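Local coordinates for protein KLLA0F20702p (Kluyveromyces lactis, PDB 5Y5A) that probably helps recruit telomerase to chromosome ends as the yeast Est1 subunit, of which this is the N-terminal part, by engaging the telomere protein Cdc13, at residues Phe217-Ser228 against Thr237-Thr248; Val454-Ser462 against Thr556-Thr564. All coordinates share one frame; numbering follows the deposited sequence.

Contact 1 of 2, residues Phe217-Ser228 against Thr237-Thr248; sequences FQKPLRYLDIAS and TFLQRGICYTHT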
loop_
_atom_site.group_PDB
_atom_site.type_symbol
_atom_site.label_atom_id
_atom_site.label_comp_id
_atom_site.label_asym_id
_atom_site.label_seq_id
_atom_site.Cartn_x
_atom_site.Cartn_y
_atom_site.Cartn_z
ATOM N N PHE A 217 -13.384 7.088 9.416
ATOM C CA PHE A 217 -12.009 7.532 9.223
ATOM C C PHE A 217 -11.811 8.073 7.823
ATOM O O PHE A 217 -10.695 8.149 7.328
ATOM C CB PHE A 217 -11.038 6.388 9.520
ATOM C CG PHE A 217 -10.953 6.057 10.979
ATOM C CD1 PHE A 217 -10.093 6.753 11.810
ATOM C CD2 PHE A 217 -11.780 5.092 11.535
ATOM C CE1 PHE A 217 -10.030 6.465 13.161
ATOM C CE2 PHE A 217 -11.726 4.805 12.887
ATOM C CZ PHE A 217 -10.847 5.489 13.700
ATOM N N GLN A 218 -12.913 8.467 7.203
ATOM C CA GLN A 218 -12.891 8.989 5.850
ATOM C C GLN A 218 -11.987 10.213 5.731
ATOM O O GLN A 218 -11.256 10.355 4.754
ATOM C CB GLN A 218 -14.312 9.339 5.397
ATOM C CG GLN A 218 -14.471 9.476 3.891
ATOM C CD GLN A 218 -15.875 9.879 3.494
ATOM O OE1 GLN A 218 -16.502 10.707 4.152
ATOM N NE2 GLN A 218 -16.382 9.287 2.418
ATOM N N LYS A 219 -12.032 11.092 6.728
ATOM C CA LYS A 219 -11.285 12.344 6.654
ATOM C C LYS A 219 -9.766 12.141 6.789
ATOM O O LYS A 219 -9.001 12.685 5.989
ATOM C CB LYS A 219 -11.794 13.336 7.708
ATOM C CG LYS A 219 -11.287 14.755 7.510
ATOM C CD LYS A 219 -11.977 15.716 8.457
ATOM C CE LYS A 219 -11.577 17.156 8.181
ATOM N NZ LYS A 219 -12.270 18.104 9.106
ATOM N N PRO A 220 -9.313 11.366 7.792
ATOM C CA PRO A 220 -7.860 11.158 7.789
ATOM C C PRO A 220 -7.391 10.345 6.582
ATOM O O PRO A 220 -6.286 10.575 6.091
ATOM C CB PRO A 220 -7.605 10.402 9.099
ATOM C CG PRO A 220 -8.935 9.858 9.514
ATOM C CD PRO A 220 -9.943 10.839 9.014
ATOM N N LEU A 221 -8.228 9.429 6.099
ATOM C CA LEU A 221 -7.871 8.617 4.943
ATOM C C LEU A 221 -7.695 9.474 3.699
ATOM O O LEU A 221 -6.859 9.170 2.861
ATOM C CB LEU A 221 -8.920 7.538 4.692
ATOM C CG LEU A 221 -8.849 6.344 5.646
ATOM C CD1 LEU A 221 -10.022 5.408 5.430
ATOM C CD2 LEU A 221 -7.548 5.604 5.464
ATOM N N ARG A 222 -8.463 10.553 3.579
ATOM C CA ARG A 222 -8.310 11.433 2.420
ATOM C C ARG A 222 -6.956 12.141 2.433
ATOM O O ARG A 222 -6.287 12.223 1.401
ATOM C CB ARG A 222 -9.428 12.472 2.354
ATOM C CG ARG A 222 -9.399 13.288 1.065
ATOM C CD ARG A 222 -10.336 14.492 1.107
ATOM N NE ARG A 222 -9.787 15.591 1.897
ATOM C CZ ARG A 222 -9.970 16.875 1.613
ATOM N NH1 ARG A 222 -10.687 17.225 0.553
ATOM N NH2 ARG A 222 -9.433 17.810 2.387
ATOM N N TYR A 223 -6.556 12.648 3.597
ATOM C CA TYR A 223 -5.259 13.306 3.735
ATOM C C TYR A 223 -4.115 12.330 3.477
ATOM O O TYR A 223 -3.147 12.660 2.804
ATOM C CB TYR A 223 -5.111 13.934 5.122
ATOM C CG TYR A 223 -5.893 15.223 5.294
ATOM C CD1 TYR A 223 -5.493 16.391 4.656
ATOM C CD2 TYR A 223 -7.024 15.269 6.093
ATOM C CE1 TYR A 223 -6.199 17.570 4.807
ATOM C CE2 TYR A 223 -7.739 16.445 6.253
ATOM C CZ TYR A 223 -7.322 17.592 5.606
ATOM O OH TYR A 223 -8.032 18.764 5.762
ATOM N N LEU A 224 -4.242 11.124 4.017
ATOM C CA LEU A 224 -3.239 10.091 3.826
ATOM C C LEU A 224 -3.162 9.681 2.353
ATOM O O LEU A 224 -2.077 9.454 1.818
ATOM C CB LEU A 224 -3.550 8.885 4.712
ATOM C CG LEU A 224 -3.439 9.103 6.223
ATOM C CD1 LEU A 224 -3.853 7.849 6.984
ATOM C CD2 LEU A 224 -2.023 9.508 6.593
ATOM N N ASP A 225 -4.316 9.599 1.698
ATOM C CA ASP A 225 -4.354 9.272 0.278
ATOM C C ASP A 225 -3.570 10.295 -0.528
ATOM O O ASP A 225 -2.801 9.942 -1.420
ATOM C CB ASP A 225 -5.795 9.200 -0.226
ATOM C CG ASP A 225 -6.464 7.885 0.113
ATOM O OD1 ASP A 225 -5.971 7.182 1.022
ATOM O OD2 ASP A 225 -7.484 7.556 -0.529
ATOM N N ILE A 226 -3.761 11.569 -0.201
ATOM C CA ILE A 226 -3.049 12.621 -0.899
ATOM C C ILE A 226 -1.553 12.527 -0.605
ATOM O O ILE A 226 -0.733 12.651 -1.515
ATOM C CB ILE A 226 -3.583 14.001 -0.522
ATOM C CG1 ILE A 226 -5.074 14.081 -0.857
ATOM C CG2 ILE A 226 -2.830 15.077 -1.277
ATOM C CD1 ILE A 226 -5.743 15.355 -0.378
ATOM N N ALA A 227 -1.201 12.278 0.654
ATOM C CA ALA A 227 0.200 12.096 1.033
ATOM C C ALA A 227 0.866 10.953 0.250
ATOM O O ALA A 227 1.984 11.103 -0.238
ATOM C CB ALA A 227 0.311 11.850 2.529
ATOM N N SER A 228 0.176 9.818 0.140
ATOM C CA SER A 228 0.653 8.676 -0.642
ATOM C C SER A 228 0.791 9.008 -2.117
ATOM O O SER A 228 1.655 8.488 -2.809
ATOM C CB SER A 228 -0.294 7.485 -0.502
ATOM O OG SER A 228 -0.316 7.002 0.822
ATOM N N THR A 237 2.990 6.443 5.411
ATOM C CA THR A 237 1.634 6.790 5.014
ATOM C C THR A 237 0.727 5.565 4.960
ATOM O O THR A 237 -0.416 5.611 5.387
ATOM C CB THR A 237 1.607 7.461 3.644
ATOM O OG1 THR A 237 2.653 8.437 3.571
ATOM C CG2 THR A 237 0.265 8.126 3.428
ATOM N N PHE A 238 1.249 4.476 4.411
ATOM C CA PHE A 238 0.515 3.214 4.352
ATOM C C PHE A 238 0.314 2.659 5.757
ATOM O O PHE A 238 -0.742 2.117 6.072
ATOM C CB PHE A 238 1.260 2.193 3.473
ATOM C CG PHE A 238 1.364 2.601 2.031
ATOM C CD1 PHE A 238 2.397 3.424 1.600
ATOM C CD2 PHE A 238 0.432 2.159 1.101
ATOM C CE1 PHE A 238 2.496 3.802 0.267
ATOM C CE2 PHE A 238 0.527 2.528 -0.232
ATOM C CZ PHE A 238 1.559 3.352 -0.649
ATOM N N LEU A 239 1.332 2.805 6.601
ATOM C CA LEU A 239 1.239 2.326 7.975
ATOM C C LEU A 239 0.066 2.980 8.702
ATOM O O LEU A 239 -0.734 2.308 9.358
ATOM C CB LEU A 239 2.535 2.595 8.746
ATOM C CG LEU A 239 2.480 2.016 10.163
ATOM C CD1 LEU A 239 2.848 0.533 10.157
ATOM C CD2 LEU A 239 3.345 2.786 11.141
ATOM N N GLN A 240 -0.041 4.294 8.571
ATOM C CA GLN A 240 -1.070 5.029 9.292
ATOM C C GLN A 240 -2.452 4.698 8.740
ATOM O O GLN A 240 -3.429 4.633 9.485
ATOM C CB GLN A 240 -0.798 6.528 9.228
ATOM C CG GLN A 240 0.459 6.947 9.976
ATOM C CD GLN A 240 0.398 6.626 11.467
ATOM O OE1 GLN A 240 -0.660 6.712 12.098
ATOM N NE2 GLN A 240 1.542 6.256 12.035
ATOM N N ARG A 241 -2.523 4.455 7.435
ATOM C CA ARG A 241 -3.768 4.006 6.822
ATOM C C ARG A 241 -4.207 2.670 7.410
ATOM O O ARG A 241 -5.382 2.459 7.716
ATOM C CB ARG A 241 -3.608 3.874 5.313
ATOM C CG ARG A 241 -4.287 4.967 4.537
ATOM C CD ARG A 241 -4.714 4.460 3.189
ATOM N NE ARG A 241 -3.550 4.068 2.416
ATOM C CZ ARG A 241 -2.802 4.922 1.730
ATOM N NH1 ARG A 241 -1.753 4.483 1.050
ATOM N NH2 ARG A 241 -3.108 6.216 1.723
ATOM N N GLY A 242 -3.246 1.765 7.552
ATOM C CA GLY A 242 -3.514 0.459 8.124
ATOM C C GLY A 242 -3.991 0.569 9.552
ATOM O O GLY A 242 -4.813 -0.225 10.005
ATOM N N ILE A 243 -3.470 1.557 10.273
ATOM C CA ILE A 243 -3.880 1.752 11.652
ATOM C C ILE A 243 -5.348 2.160 11.683
ATOM O O ILE A 243 -6.107 1.667 12.518
ATOM C CB ILE A 243 -3.000 2.785 12.380
ATOM C CG1 ILE A 243 -1.581 2.231 12.535
ATOM C CG2 ILE A 243 -3.556 3.081 13.764
ATOM C CD1 ILE A 243 -0.600 3.199 13.146
ATOM N N CYS A 244 -5.761 3.022 10.757
ATOM C CA CYS A 244 -7.181 3.343 10.636
ATOM C C CYS A 244 -8.005 2.068 10.426
ATOM O O CYS A 244 -9.031 1.894 11.059
ATOM C CB CYS A 244 -7.435 4.321 9.482
ATOM S SG CYS A 244 -6.702 5.964 9.658
ATOM N N TYR A 245 -7.547 1.168 9.557
ATOM C CA TYR A 245 -8.339 -0.021 9.250
ATOM C C TYR A 245 -8.410 -1.004 10.421
ATOM O O TYR A 245 -9.359 -1.786 10.516
ATOM C CB TYR A 245 -7.799 -0.726 7.995
ATOM C CG TYR A 245 -8.038 0.066 6.723
ATOM C CD1 TYR A 245 -9.325 0.447 6.347
ATOM C CD2 TYR A 245 -6.983 0.436 5.906
ATOM C CE1 TYR A 245 -9.544 1.180 5.187
ATOM C CE2 TYR A 245 -7.186 1.163 4.748
ATOM C CZ TYR A 245 -8.464 1.535 4.390
ATOM O OH TYR A 245 -8.647 2.257 3.230
ATOM N N THR A 246 -7.437 -0.958 11.327
ATOM C CA THR A 246 -7.532 -1.781 12.532
ATOM C C THR A 246 -8.727 -1.359 13.399
ATOM O O THR A 246 -9.317 -2.189 14.090
ATOM C CB THR A 246 -6.252 -1.725 13.400
ATOM O OG1 THR A 246 -5.986 -0.376 13.805
ATOM C CG2 THR A 246 -5.063 -2.269 12.636
ATOM N N HIS A 247 -9.082 -0.077 13.367
ATOM C CA HIS A 247 -10.180 0.410 14.201
ATOM C C HIS A 247 -11.526 -0.079 13.676
ATOM O O HIS A 247 -12.433 -0.354 14.453
ATOM C CB HIS A 247 -10.189 1.941 14.280
ATOM C CG HIS A 247 -8.941 2.524 14.859
ATOM N ND1 HIS A 247 -8.504 2.231 16.132
ATOM C CD2 HIS A 247 -8.038 3.389 14.340
ATOM C CE1 HIS A 247 -7.377 2.882 16.367
ATOM N NE2 HIS A 247 -7.075 3.595 15.298
ATOM N N THR A 248 -11.652 -0.178 12.357
ATOM C CA THR A 248 -12.901 -0.624 11.749
ATOM C C THR A 248 -12.910 -2.133 11.611
ATOM O O THR A 248 -13.830 -2.704 11.026
ATOM C CB THR A 248 -13.125 0.010 10.361
ATOM O OG1 THR A 248 -12.075 -0.390 9.465
ATOM C CG2 THR A 248 -13.150 1.526 10.473
#
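The side chains of L224 and R241 lie alongside one another, pointing opposite ways, between two antiparallel helices, a helical hairpin of the TPR-like kind expected of the Est1 family, with short-segment axes 9.6 Å apart at closest approach. The packing is knobs-into-holes in both senses: L224 sits among T237, Q240, R241 and C244, while R241 fills the hole made by L221, L224, D225 and S228. Leucine suits the first hole because its two methyls spread: CD1 turns to the backbone and CG of R241, and CD2 to CG2 of T237. Arginine suits the second because its methylenes are apolar while its end is charged. CD2 of L221 rests 3.4 Å from CG of R241, and further out the chain bends at chi3 (-63°), carrying the guanidinium to D225. There OD1 of D225 forms a salt bridge with NH2 of R241 at 3.1 Å, the carboxylate and guanidinium planes standing 74° apart rather than lying flat together. NE of R241 bonds to OE1 of Q257, tying the guanidinium to helix 251-263 as well, and NH1 lies 3.1 Å above the plane of the F238 ring, toward its rim. At the other end of the hairpin F217, at the N-cap position of its helix, packs its ring against C244 and H247. The F217 and H247 rings are nearly parallel (16°) but strongly offset, with little overlap; the short C244 side chain packs beside them, its SG oblique to the F217 ring. The closest touch here is CE2 of F217 against CB of H247, 3.5 Å.

Contact 2 of 2, residues Val454-Ser462 against Thr556-Thr564; sequences VNLTNELLS and TEKKRYVHT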
loop_
_atom_site.group_PDB
_atom_site.type_symbol
_atom_site.label_atom_id
_atom_site.label_comp_id
_atom_site.label_asym_id
_atom_site.label_seq_id
_atom_site.Cartn_x
_atom_site.Cartn_y
_atom_site.Cartn_z
ATOM N N VAL A 454 -0.102 -20.209 -20.918
ATOM C CA VAL A 454 -0.305 -20.671 -22.292
ATOM C C VAL A 454 -1.770 -20.521 -22.721
ATOM O O VAL A 454 -2.060 -20.004 -23.808
ATOM C CB VAL A 454 0.141 -22.143 -22.445
ATOM C CG1 VAL A 454 -0.492 -22.781 -23.683
ATOM C CG2 VAL A 454 1.674 -22.232 -22.475
ATOM N N ASN A 455 -2.688 -20.963 -21.862
ATOM C CA ASN A 455 -4.128 -20.845 -22.135
ATOM C C ASN A 455 -4.554 -19.391 -22.269
ATOM O O ASN A 455 -5.300 -19.039 -23.179
ATOM C CB ASN A 455 -4.957 -21.507 -21.032
ATOM C CG ASN A 455 -4.787 -23.003 -20.996
ATOM O OD1 ASN A 455 -4.351 -23.608 -21.974
ATOM N ND2 ASN A 455 -5.130 -23.614 -19.868
ATOM N N LEU A 456 -4.064 -18.551 -21.360
ATOM C CA LEU A 456 -4.395 -17.133 -21.374
ATOM C C LEU A 456 -3.804 -16.465 -22.608
ATOM O O LEU A 456 -4.489 -15.729 -23.314
ATOM C CB LEU A 456 -3.888 -16.434 -20.100
ATOM C CG LEU A 456 -4.307 -14.970 -20.017
ATOM C CD1 LEU A 456 -5.837 -14.878 -20.044
ATOM C CD2 LEU A 456 -3.740 -14.292 -18.776
ATOM N N THR A 457 -2.529 -16.736 -22.870
ATOM C CA THR A 457 -1.853 -16.135 -24.008
ATOM C C THR A 457 -2.549 -16.546 -25.304
ATOM O O THR A 457 -2.763 -15.706 -26.180
ATOM C CB THR A 457 -0.357 -16.520 -24.043
ATOM O OG1 THR A 457 0.226 -16.267 -22.757
ATOM C CG2 THR A 457 0.395 -15.705 -25.087
ATOM N N ASN A 458 -2.933 -17.819 -25.415
ATOM C CA ASN A 458 -3.638 -18.294 -26.612
ATOM C C ASN A 458 -4.986 -17.599 -26.813
ATOM O O ASN A 458 -5.371 -17.314 -27.951
ATOM C CB ASN A 458 -3.848 -19.820 -26.570
ATOM C CG ASN A 458 -2.576 -20.602 -26.924
ATOM O OD1 ASN A 458 -1.633 -20.048 -27.474
ATOM N ND2 ASN A 458 -2.560 -21.896 -26.613
ATOM N N GLU A 459 -5.706 -17.329 -25.723
ATOM C CA GLU A 459 -6.972 -16.587 -25.832
ATOM C C GLU A 459 -6.696 -15.150 -26.266
ATOM O O GLU A 459 -7.431 -14.577 -27.060
ATOM C CB GLU A 459 -7.744 -16.585 -24.507
ATOM C CG GLU A 459 -8.214 -17.953 -24.034
ATOM C CD GLU A 459 -9.190 -18.594 -24.998
ATOM O OE1 GLU A 459 -9.144 -19.833 -25.156
ATOM O OE2 GLU A 459 -10.000 -17.861 -25.601
ATOM N N LEU A 460 -5.629 -14.568 -25.737
ATOM C CA LEU A 460 -5.278 -13.204 -26.098
ATOM C C LEU A 460 -4.897 -13.118 -27.573
ATOM O O LEU A 460 -5.357 -12.228 -28.284
ATOM C CB LEU A 460 -4.148 -12.690 -25.202
ATOM C CG LEU A 460 -4.585 -12.589 -23.736
ATOM C CD1 LEU A 460 -3.489 -12.042 -22.851
ATOM C CD2 LEU A 460 -5.843 -11.745 -23.628
ATOM N N LEU A 461 -4.082 -14.062 -28.037
ATOM C CA LEU A 461 -3.689 -14.099 -29.444
ATOM C C LEU A 461 -4.894 -14.237 -30.375
ATOM O O LEU A 461 -4.871 -13.752 -31.508
ATOM C CB LEU A 461 -2.697 -15.243 -29.689
ATOM C CG LEU A 461 -1.301 -15.044 -29.087
ATOM C CD1 LEU A 461 -0.585 -16.373 -28.919
ATOM C CD2 LEU A 461 -0.492 -14.103 -29.966
ATOM N N SER A 462 -5.953 -14.885 -29.901
ATOM C CA SER A 462 -7.156 -15.061 -30.716
ATOM C C SER A 462 -8.038 -13.811 -30.720
ATOM O O SER A 462 -8.955 -13.696 -31.530
ATOM C CB SER A 462 -7.967 -16.260 -30.225
ATOM O OG SER A 462 -7.180 -17.437 -30.198
ATOM N N THR A 556 4.257 -22.783 -35.129
ATOM C CA THR A 556 4.377 -21.658 -36.050
ATOM C C THR A 556 3.386 -21.722 -37.213
ATOM O O THR A 556 3.268 -20.770 -37.982
ATOM C CB THR A 556 5.816 -21.554 -36.615
ATOM O OG1 THR A 556 6.119 -22.720 -37.388
ATOM C CG2 THR A 556 6.831 -21.429 -35.481
ATOM N N GLU A 557 2.681 -22.842 -37.349
ATOM C CA GLU A 557 1.596 -22.938 -38.325
ATOM C C GLU A 557 0.283 -22.453 -37.701
ATOM O O GLU A 557 -0.422 -21.635 -38.288
ATOM C CB GLU A 557 1.443 -24.369 -38.835
ATOM C CG GLU A 557 2.682 -24.923 -39.524
ATOM C CD GLU A 557 2.801 -24.504 -40.976
ATOM O OE1 GLU A 557 2.140 -23.523 -41.381
ATOM O OE2 GLU A 557 3.557 -25.169 -41.718
ATOM N N LYS A 558 -0.034 -22.965 -36.514
ATOM C CA LYS A 558 -1.198 -22.515 -35.754
ATOM C C LYS A 558 -1.021 -21.104 -35.218
ATOM O O LYS A 558 -1.998 -20.392 -35.000
ATOM C CB LYS A 558 -1.474 -23.447 -34.576
ATOM C CG LYS A 558 -2.147 -24.752 -34.924
ATOM C CD LYS A 558 -2.490 -25.497 -33.638
ATOM C CE LYS A 558 -3.563 -26.546 -33.866
ATOM N NZ LYS A 558 -3.830 -27.331 -32.629
ATOM N N LYS A 559 0.233 -20.726 -34.987
ATOM C CA LYS A 559 0.587 -19.482 -34.300
ATOM C C LYS A 559 0.021 -19.459 -32.884
ATOM O O LYS A 559 -0.395 -18.416 -32.380
ATOM C CB LYS A 559 0.120 -18.268 -35.098
ATOM C CG LYS A 559 0.751 -18.189 -36.476
ATOM C CD LYS A 559 0.073 -17.141 -37.329
ATOM C CE LYS A 559 0.662 -17.101 -38.725
ATOM N NZ LYS A 559 -0.123 -16.199 -39.619
ATOM N N ARG A 560 0.026 -20.620 -32.240
ATOM C CA ARG A 560 -0.413 -20.735 -30.854
ATOM C C ARG A 560 0.559 -21.606 -30.064
ATOM O O ARG A 560 1.305 -22.395 -30.650
ATOM C CB ARG A 560 -1.825 -21.324 -30.776
ATOM C CG ARG A 560 -2.904 -20.521 -31.506
ATOM C CD ARG A 560 -3.163 -19.169 -30.851
ATOM N NE ARG A 560 -4.297 -18.468 -31.457
ATOM C CZ ARG A 560 -4.193 -17.595 -32.456
ATOM N NH1 ARG A 560 -3.005 -17.311 -32.972
ATOM N NH2 ARG A 560 -5.278 -17.007 -32.941
ATOM N N TYR A 561 0.531 -21.475 -28.740
ATOM C CA TYR A 561 1.378 -22.286 -27.869
ATOM C C TYR A 561 0.758 -23.663 -27.645
ATOM O O TYR A 561 -0.431 -23.788 -27.356
ATOM C CB TYR A 561 1.630 -21.568 -26.531
ATOM C CG TYR A 561 2.612 -20.425 -26.686
ATOM C CD1 TYR A 561 3.983 -20.649 -26.624
ATOM C CD2 TYR A 561 2.172 -19.139 -26.952
ATOM C CE1 TYR A 561 4.885 -19.618 -26.803
ATOM C CE2 TYR A 561 3.068 -18.102 -27.130
ATOM C CZ TYR A 561 4.421 -18.351 -27.062
ATOM O OH TYR A 561 5.311 -17.319 -27.239
ATOM N N VAL A 562 1.582 -24.691 -27.819
ATOM C CA VAL A 562 1.187 -26.080 -27.608
ATOM C C VAL A 562 2.203 -26.742 -26.673
ATOM O O VAL A 562 3.306 -26.224 -26.469
ATOM C CB VAL A 562 1.126 -26.892 -28.937
ATOM C CG1 VAL A 562 0.063 -26.352 -29.898
ATOM C CG2 VAL A 562 2.489 -26.911 -29.603
ATOM N N HIS A 563 1.845 -27.894 -26.119
ATOM C CA HIS A 563 2.798 -28.649 -25.322
ATOM C C HIS A 563 3.558 -29.650 -26.189
ATOM O O HIS A 563 2.969 -30.333 -27.009
ATOM C CB HIS A 563 2.105 -29.380 -24.177
ATOM C CG HIS A 563 3.062 -30.052 -23.249
ATOM N ND1 HIS A 563 3.354 -31.397 -23.329
ATOM C CD2 HIS A 563 3.834 -29.554 -22.253
ATOM C CE1 HIS A 563 4.251 -31.704 -22.405
ATOM N NE2 HIS A 563 4.559 -30.603 -21.741
ATOM N N THR A 564 4.870 -29.733 -26.001
ATOM C CA THR A 564 5.703 -30.576 -26.845
ATOM C C THR A 564 6.582 -31.522 -26.044
ATOM O O THR A 564 6.755 -31.361 -24.845
ATOM C CB THR A 564 6.616 -29.729 -27.761
ATOM O OG1 THR A 564 7.544 -28.984 -26.958
ATOM C CG2 THR A 564 5.785 -28.770 -28.600
#
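V454 and N458 on a helix face Y561 and R560 on a strand running roughly antiparallel to it, at 152° and 7.9 Å between the short-segment axes, the strand being the second of a β-hairpin with a G1 β bulge at K559 and R560. N458 grips the strand like a neighbouring peptide: its OD1 takes the N-H of Y561 at 2.9 Å on an in-plane lone pair, and its ND2 gives a nearly straight bond (169°) to O of Y561, also 2.9 Å. Asparagine suits this place because one short, flat amide carries both donor and acceptor. With an alanine here, both backbone groups of Y561 would probably lose their partner on the helix, and the hairpin would be held less firmly. Tyrosine suits its own place by offering apolar carbons to the helix: CG1 of V454 packs on its CB at 3.8 Å and CG2 of T457 lies near CE2, while the ring edge meets OD1 of N458. R560 bends at chi2 (-67°), laying one guanidinium face over CB of L461. Its NE and NH2 make only weak bonds to OG of S462, whereas NH1 is tied within its own segment to O of K559, 2.9 Å away and in the guanidinium plane.

From the N terminus the chain passes through the long helices up to 179-206, then reaches contact 1, a local closure in which eight residues lie between the segments 217-228 and 237-248 and a four-residue turn joins helices 218-230 and 235-247. Helices 179-206 and 251-263 both pack on this hairpin. The chain then runs through the remaining helical array before helix 447-462 opens contact 2, a much longer loop of 93 intervening residues, which closes when the C-terminal β-hairpin returns to that helix beside helix 526-546. The contacts stand in series, neither nested nor crossed, their centres about 44 Å apart: one knits neighbouring helices, the other pins the chain's end to the helical body.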